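Local coordinates for protein putative cyclohexadienyl dehydrogenase and ADH prephenate dehydrogenase (PDB 4WJI) that probably catalyses the oxidative decarboxylation of prephenate to 4-hydroxyphenylpyruvate in tyrosine biosynthesis, and binds NADP and tyrosine, at residues L147-G152 / E156-L161; A20-E25 / G138-R143. One frame throughout, in Å; residues are numbered along the deposited sequence.

Contact 1 of 2, residues L147-G152 / E156-L161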
ATOM      1  N   LEU A 147       1.711 -22.608 -11.488  1.00  9.38           N
ATOM      2  CA  LEU A 147       2.687 -23.535 -12.079  1.00  9.82           C
ATOM      3  C   LEU A 147       2.862 -23.272 -13.550  1.00 11.78           C
ATOM      4  O   LEU A 147       1.894 -22.942 -14.243  1.00 12.88           O
ATOM      5  CB  LEU A 147       2.247 -24.978 -11.862  1.00 12.43           C
ATOM      6  CG  LEU A 147       1.944 -25.440 -10.441  1.00 13.37           C
ATOM      7  CD1 LEU A 147       1.520 -26.916 -10.387  1.00 15.80           C
ATOM      8  CD2 LEU A 147       3.125 -25.153  -9.531  1.00 16.43           C
ATOM      9  N   THR A 148       4.097 -23.430 -14.043  1.00 12.05           N
ATOM     10  CA  THR A 148       4.353 -23.136 -15.471  1.00 14.83           C
ATOM     11  C   THR A 148       5.149 -24.324 -16.116  1.00 16.33           C
ATOM     12  O   THR A 148       6.293 -24.166 -16.540  1.00 15.55           O
ATOM     13  CB  THR A 148       5.059 -21.765 -15.691  1.00 14.38           C
ATOM     14  OG1 THR A 148       6.393 -21.809 -15.169  1.00 17.00           O
ATOM     15  CG2 THR A 148       4.340 -20.661 -15.020  1.00 14.11           C
ATOM     16  N   PRO A 149       4.550 -25.548 -16.141  1.00 17.72           N
ATOM     17  CA  PRO A 149       5.287 -26.692 -16.712  1.00 17.74           C
ATOM     18  C   PRO A 149       5.552 -26.527 -18.200  1.00 20.45           C
ATOM     19  O   PRO A 149       4.644 -26.214 -18.940  1.00 20.30           O
ATOM     20  CB  PRO A 149       4.347 -27.873 -16.503  1.00 17.31           C
ATOM     21  CG  PRO A 149       3.061 -27.329 -16.075  1.00 19.33           C
ATOM     22  CD  PRO A 149       3.170 -25.890 -15.765  1.00 17.25           C
ATOM     23  N   PRO A 150       6.794 -26.748 -18.628  1.00 18.35           N
ATOM     24  CA  PRO A 150       7.055 -26.747 -20.069  1.00 24.00           C
ATOM     25  C   PRO A 150       6.266 -27.876 -20.776  1.00 23.16           C
ATOM     26  O   PRO A 150       5.857 -28.842 -20.190  1.00 21.20           O
ATOM     27  CB  PRO A 150       8.574 -26.944 -20.143  1.00 25.58           C
ATOM     28  CG  PRO A 150       9.099 -26.404 -18.855  1.00 26.11           C
ATOM     29  CD  PRO A 150       8.039 -26.717 -17.832  1.00 20.29           C
ATOM     30  N   ALA A 151       6.036 -27.695 -22.061  1.00 29.73           N
ATOM     31  CA  ALA A 151       5.357 -28.684 -22.879  1.00 28.52           C
ATOM     32  C   ALA A 151       6.046 -30.034 -22.733  1.00 24.05           C
ATOM     33  O   ALA A 151       7.244 -30.104 -22.762  1.00 28.82           O
ATOM     34  CB  ALA A 151       5.422 -28.232 -24.334  1.00 53.70           C
ATOM     35  N   GLY A 152       5.276 -31.093 -22.558  1.00 22.88           N
ATOM     36  CA  GLY A 152       5.794 -32.442 -22.439  1.00 24.69           C
ATOM     37  C   GLY A 152       6.216 -32.838 -21.027  1.00 24.13           C
ATOM     38  O   GLY A 152       6.680 -33.921 -20.823  1.00 26.86           O
ATOM     39  N   GLU A 156       1.903 -36.616 -14.146  1.00 15.36           N
ATOM     40  CA  GLU A 156       1.807 -37.085 -12.772  1.00 17.74           C
ATOM     41  C   GLU A 156       2.653 -36.204 -11.849  1.00 16.32           C
ATOM     42  O   GLU A 156       2.208 -35.894 -10.745  1.00 15.69           O
ATOM     43  CB  GLU A 156       2.179 -38.553 -12.632  1.00 22.30           C
ATOM     44  CG  GLU A 156       1.665 -39.188 -11.335  1.00 30.55           C
ATOM     45  CD  GLU A 156       2.741 -39.479 -10.326  1.00 40.80           C
ATOM     46  OE1 GLU A 156       3.934 -39.336 -10.670  1.00 51.77           O
ATOM     47  OE2 GLU A 156       2.387 -39.872  -9.189  1.00 52.47           O
ATOM     48  N   ALA A 157       3.822 -35.789 -12.300  1.00 17.83           N
ATOM     49  CA  ALA A 157       4.651 -34.850 -11.543  1.00 14.46           C
ATOM     50  C   ALA A 157       3.891 -33.521 -11.302  1.00 14.62           C
ATOM     51  O   ALA A 157       3.866 -32.995 -10.182  1.00 13.58           O
ATOM     52  CB  ALA A 157       5.996 -34.627 -12.253  1.00 16.84           C
ATOM     53  N   VAL A 158       3.235 -33.012 -12.341  1.00 12.62           N
ATOM     54  CA  VAL A 158       2.483 -31.765 -12.215  1.00 12.96           C
ATOM     55  C   VAL A 158       1.351 -31.976 -11.184  1.00 12.56           C
ATOM     56  O   VAL A 158       1.144 -31.158 -10.328  1.00 12.54           O
ATOM     57  CB  VAL A 158       1.936 -31.261 -13.578  1.00 13.92           C
ATOM     58  CG1 VAL A 158       1.183 -30.000 -13.382  1.00 12.96           C
ATOM     59  CG2 VAL A 158       3.066 -31.033 -14.566  1.00 15.50           C
ATOM     60  N   ALA A 159       0.614 -33.072 -11.283  1.00 12.50           N
ATOM     61  CA  ALA A 159      -0.452 -33.377 -10.340  1.00 13.59           C
ATOM     62  C   ALA A 159       0.042 -33.482  -8.910  1.00 11.44           C
ATOM     63  O   ALA A 159      -0.641 -33.036  -7.993  1.00 12.25           O
ATOM     64  CB  ALA A 159      -1.151 -34.678 -10.733  1.00 16.07           C
ATOM     65  N   ARG A 160       1.213 -34.075  -8.690  1.00 12.26           N
ATOM     66  CA  ARG A 160       1.734 -34.146  -7.322  1.00 13.47           C
ATOM     67  C   ARG A 160       2.080 -32.767  -6.751  1.00 10.98           C
ATOM     68  O   ARG A 160       1.868 -32.507  -5.561  1.00 11.37           O
ATOM     69  CB  ARG A 160       2.951 -35.058  -7.221  1.00 15.51           C
ATOM     70  CG  ARG A 160       2.639 -36.532  -7.453  1.00 20.46           C
ATOM     71  CD  ARG A 160       3.890 -37.380  -7.336  1.00 20.21           C
ATOM     72  NE  ARG A 160       4.276 -37.598  -5.934  1.00 22.32           N
ATOM     73  CZ  ARG A 160       5.393 -38.242  -5.563  1.00 22.06           C
ATOM     74  NH1 ARG A 160       6.273 -38.604  -6.488  1.00 24.30           N
ATOM     75  NH2 ARG A 160       5.656 -38.473  -4.273  1.00 18.96           N
ATOM     76  N   LEU A 161       2.618 -31.908  -7.596  1.00 11.20           N
ATOM     77  CA  LEU A 161       2.932 -30.528  -7.171  1.00 10.90           C
ATOM     78  C   LEU A 161       1.646 -29.726  -6.939  1.00 11.17           C
ATOM     79  O   LEU A 161       1.545 -28.967  -5.952  1.00 11.34           O
ATOM     80  CB  LEU A 161       3.872 -29.859  -8.144  1.00 15.69           C
ATOM     81  CG  LEU A 161       4.534 -28.613  -7.601  1.00 19.63           C
ATOM     82  CD1 LEU A 161       5.370 -28.825  -6.346  1.00 16.30           C
ATOM     83  CD2 LEU A 161       5.381 -27.963  -8.679  1.00 23.10           C
TER
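Leu147, the last residue of strand 144-147, sends its side chain toward helix 155-167 and divides its two methyls between Val158 and Leu161. Its CG stands anti to the carbonyl carbon (chi1 -54°), and the forked end faces the helix. The closer branch is CD2, which meets Leu161 CD2 at 3.7 Å, methyl against methyl, the two leucines crossing at a slant. The other branch is looser: Leu147 CD1 lies 4.3 Å from Val158 CG1, a marginal touch. A leucine suits this place because one residue can reach two successive turns of the helix. Val158 and Leu161, three residues apart, lie on the helix flank that looks toward the strand end, and the contact is wholly apolar, without a hydrogen bond across it.

The strand, loop and helix belong to the nucleotide-binding domain, of the Rossmann type, and helix 155-167 connects strand 144-147 to the neighbouring parallel strand 171-174. It packs on the sheet, where Leu161 also touches Thr95 and Val119.

Two residues on, Pro149 brings the CB-CG side of its ring to Val158, one turn before Leu161 in the helix. Pro149 CB lies 3.9 Å from Val158 CG2 and its CG is almost as near, the two side chains meeting at about a right angle. Val158 thus serves both partners, CG1 turned to Leu147 and CG2 to Pro149.

Contact 2 of 2, residues A20-E25 / G138-R143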
ATOM      1  N   ALA A  20       8.805 -25.006   4.839  1.00  8.58           N
ATOM      2  CA  ALA A  20       9.258 -25.955   5.855  1.00  7.73           C
ATOM      3  C   ALA A  20       8.274 -26.089   7.032  1.00  8.53           C
ATOM      4  O   ALA A  20       7.958 -27.188   7.457  1.00  9.22           O
ATOM      5  CB  ALA A  20      10.641 -25.589   6.368  1.00  9.89           C
ATOM      6  N   ARG A  21       7.770 -24.954   7.518  1.00  9.27           N
ATOM      7  CA  ARG A  21       6.863 -24.969   8.653  1.00  8.73           C
ATOM      8  C   ARG A  21       5.543 -25.638   8.272  1.00  9.55           C
ATOM      9  O   ARG A  21       4.991 -26.390   9.085  1.00 11.46           O
ATOM     10  CB  ARG A  21       6.652 -23.547   9.186  1.00  8.21           C
ATOM     11  CG  ARG A  21       7.844 -22.991   9.956  1.00  9.54           C
ATOM     12  CD  ARG A  21       7.598 -21.567  10.372  1.00  9.70           C
ATOM     13  NE  ARG A  21       8.669 -20.926  11.157  1.00 11.60           N
ATOM     14  CZ  ARG A  21       9.677 -20.220  10.656  1.00 11.88           C
ATOM     15  NH1 ARG A  21       9.894 -20.184   9.349  1.00 11.76           N
ATOM     16  NH2 ARG A  21      10.512 -19.565  11.453  1.00 13.23           N
ATOM     17  N   ASP A  22       5.048 -25.384   7.073  1.00  9.33           N
ATOM     18  CA  ASP A  22       3.816 -26.029   6.625  1.00 10.44           C
ATOM     19  C   ASP A  22       3.975 -27.550   6.443  1.00 10.89           C
ATOM     20  O   ASP A  22       3.052 -28.324   6.780  1.00 12.53           O
ATOM     21  CB  ASP A  22       3.321 -25.441   5.309  1.00 13.28           C
ATOM     22  CG  ASP A  22       2.718 -24.107   5.460  1.00 20.27           C
ATOM     23  OD1 ASP A  22       2.219 -23.760   6.577  1.00 24.80           O
ATOM     24  OD2 ASP A  22       2.691 -23.393   4.408  1.00 27.70           O
ATOM     25  N   ILE A  23       5.109 -27.976   5.888  1.00 10.47           N
ATOM     26  CA  ILE A  23       5.383 -29.393   5.754  1.00 10.38           C
ATOM     27  C   ILE A  23       5.360 -30.051   7.113  1.00 11.68           C
ATOM     28  O   ILE A  23       4.759 -31.124   7.264  1.00 14.63           O
ATOM     29  CB  ILE A  23       6.752 -29.650   5.040  1.00 10.76           C
ATOM     30  CG1 ILE A  23       6.724 -29.229   3.572  1.00 12.07           C
ATOM     31  CG2 ILE A  23       7.164 -31.107   5.182  1.00 13.62           C
ATOM     32  CD1 ILE A  23       8.134 -29.106   2.989  1.00 11.28           C
ATOM     33  N   ARG A  24       5.993 -29.440   8.104  1.00 11.76           N
ATOM     34  CA  ARG A  24       5.999 -29.996   9.466  1.00 13.31           C
ATOM     35  C   ARG A  24       4.576 -30.044  10.074  1.00 13.11           C
ATOM     36  O   ARG A  24       4.193 -31.053  10.628  1.00 18.63           O
ATOM     37  CB  ARG A  24       6.969 -29.228  10.369  1.00 15.20           C
ATOM     38  CG  ARG A  24       7.041 -29.647  11.844  1.00 26.59           C
ATOM     39  CD  ARG A  24       8.136 -30.589  12.066  1.00 26.03           C
ATOM     40  NE  ARG A  24       9.491 -30.107  11.804  1.00 18.43           N
ATOM     41  CZ  ARG A  24      10.476 -30.927  11.490  1.00 17.86           C
ATOM     42  NH1 ARG A  24      10.247 -32.225  11.297  1.00 19.62           N
ATOM     43  NH2 ARG A  24      11.679 -30.470  11.340  1.00 16.43           N
ATOM     44  N   GLU A  25       3.820 -28.987   9.926  1.00 12.79           N
ATOM     45  CA  GLU A  25       2.459 -28.892  10.473  1.00 13.35           C
ATOM     46  C   GLU A  25       1.464 -29.880   9.839  1.00 14.97           C
ATOM     47  O   GLU A  25       0.610 -30.411  10.516  1.00 20.89           O
ATOM     48  CB  GLU A  25       1.947 -27.462  10.424  1.00 17.04           C
ATOM     49  CG  GLU A  25       0.533 -27.312  10.949  1.00 24.47           C
ATOM     50  N   GLY A 138       1.087 -21.077   7.428  1.00 13.54           N
ATOM     51  CA  GLY A 138      -0.164 -20.487   6.982  1.00 14.38           C
ATOM     52  C   GLY A 138       0.000 -19.355   5.981  1.00 12.75           C
ATOM     53  O   GLY A 138      -0.993 -18.788   5.568  1.00 12.77           O
ATOM     54  N   LEU A 139       1.236 -19.087   5.528  1.00 11.00           N
ATOM     55  CA  LEU A 139       1.445 -17.999   4.547  1.00 11.03           C
ATOM     56  C   LEU A 139       0.667 -18.204   3.254  1.00 10.38           C
ATOM     57  O   LEU A 139       0.266 -17.238   2.611  1.00 11.14           O
ATOM     58  CB  LEU A 139       2.936 -17.836   4.259  1.00 11.89           C
ATOM     59  CG  LEU A 139       3.344 -16.823   3.185  1.00 11.96           C
ATOM     60  CD1 LEU A 139       2.989 -15.410   3.548  1.00 15.14           C
ATOM     61  CD2 LEU A 139       4.842 -16.903   2.901  1.00 12.52           C
ATOM     62  N   PHE A 140       0.494 -19.462   2.853  1.00  8.98           N
ATOM     63  CA  PHE A 140      -0.091 -19.788   1.564  1.00  9.39           C
ATOM     64  C   PHE A 140      -1.586 -20.022   1.598  1.00  9.24           C
ATOM     65  O   PHE A 140      -2.181 -20.274   0.562  1.00 12.05           O
ATOM     66  CB  PHE A 140       0.672 -20.970   0.960  1.00  9.37           C
ATOM     67  CG  PHE A 140       2.146 -20.763   1.000  1.00  9.73           C
ATOM     68  CD1 PHE A 140       2.747 -19.834   0.156  1.00  8.94           C
ATOM     69  CD2 PHE A 140       2.950 -21.481   1.851  1.00 10.30           C
ATOM     70  CE1 PHE A 140       4.133 -19.617   0.210  1.00  9.79           C
ATOM     71  CE2 PHE A 140       4.312 -21.250   1.926  1.00 11.42           C
ATOM     72  CZ  PHE A 140       4.905 -20.356   1.094  1.00 11.24           C
ATOM     73  N   ARG A 141      -2.199 -19.954   2.783  1.00 10.16           N
ATOM     74  CA  ARG A 141      -3.639 -20.280   2.922  1.00 12.17           C
ATOM     75  C   ARG A 141      -4.456 -19.217   2.220  1.00 11.37           C
ATOM     76  O   ARG A 141      -4.312 -18.031   2.503  1.00 13.53           O
ATOM     77  CB  ARG A 141      -4.001 -20.304   4.408  1.00 14.83           C
ATOM     78  CG  ARG A 141      -3.416 -21.458   5.192  1.00 19.99           C
ATOM     79  CD  ARG A 141      -3.864 -21.506   6.675  1.00 29.91           C
ATOM     80  N   GLY A 142      -5.356 -19.632   1.349  1.00 12.88           N
ATOM     81  CA  GLY A 142      -6.215 -18.739   0.620  1.00 13.40           C
ATOM     82  C   GLY A 142      -5.555 -17.917  -0.461  1.00 13.96           C
ATOM     83  O   GLY A 142      -6.166 -16.950  -0.956  1.00 15.59           O
ATOM     84  N   ARG A 143      -4.309 -18.242  -0.800  1.00 11.29           N
ATOM     85  CA  ARG A 143      -3.563 -17.584  -1.838  1.00  9.66           C
ATOM     86  C   ARG A 143      -3.561 -18.466  -3.098  1.00  9.24           C
ATOM     87  O   ARG A 143      -3.855 -19.654  -3.039  1.00 13.80           O
ATOM     88  CB  ARG A 143      -2.127 -17.412  -1.358  1.00  9.85           C
ATOM     89  CG  ARG A 143      -1.980 -16.583  -0.111  1.00 11.02           C
ATOM     90  CD  ARG A 143      -1.856 -15.127  -0.397  1.00 17.63           C
ATOM     91  NE  ARG A 143      -3.117 -14.495  -0.620  1.00 16.51           N
ATOM     92  CZ  ARG A 143      -3.868 -13.942   0.346  1.00 17.75           C
ATOM     93  NH1 ARG A 143      -5.020 -13.378   0.062  1.00 18.12           N
ATOM     94  NH2 ARG A 143      -3.559 -14.073   1.601  1.00 23.74           N
TER
HETATM   95  O   HOH W   1       0.326 -22.129   4.163  1.00 16.51           O
HETATM   96  O   HOH W   2       3.459 -21.099   5.324  1.00 21.10           O
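Asp22 OD2 is gripped by two waters that tie it to successive backbone amides of the loop 138-143. Water 2 is hydrogen-bonded to Asp22 OD2 at 2.6 Å and accepts from Leu139 N; water 1 is hydrogen-bonded to Asp22 OD2 at 2.7 Å and accepts from Phe140 N. The other carboxylate oxygen makes the direct link: Gly138 N gives its hydrogen to Asp22 OD1 at 3.0 Å, on the syn lone pair, with an N-H...O angle of 149°, somewhat bent. Three consecutive amides are thereby served by one carboxylate, directly or through water. Aspartate suits the place: short enough to stay close to its helix, yet with two oxygens to offer. With CG anti to the carbonyl carbon (chi1 -74°), the carboxylate is carried out from the helix to the loop amides.

Asp22 OD2 also sits at the edge of the Phe140 ring, close to its plane, 3.2 Å from Phe140 CD2. There the carboxylate meets the electropositive rim of the ring, the two planes turned 71° apart. One ring face carries Leu139 CB over its centre, while Trp165 meets the ring edge-to-face.

Gly138, whose positive phi is easily reached by glycine, opens a type I turn ending at Arg141. A type II turn, Phe140 to Arg143, follows and leads into strand 144-147. Leu139 and Phe140 also rest on helix 14-26, which follows strand 4-10 and the turn with Gly11 and Gly13 and itself carries Gly16; the three glycines are consistent with the GxGxxG dinucleotide-binding motif of Rossmann folds.

How the contacts relate
Contact 2 and contact 1 follow one another along the chain, joined by strand 144-147, which lies between strands 117-123 and 171-174 in the sheet. The loop of contact 2 enters this strand at one end and the segment 147-152 of contact 1 leaves it at the other. Their centres are about 21 Å apart, and apart from this continuity the two do not touch. They also stand at different distances from the ligands. In contact 2 the Phe140 side chain is about 6 Å from the bound NADP and about 8 Å from the tyrosine; in contact 1 the side chain of Leu147 is about 12 Å from the bound NADP and about 13 Å from the bound tyrosine.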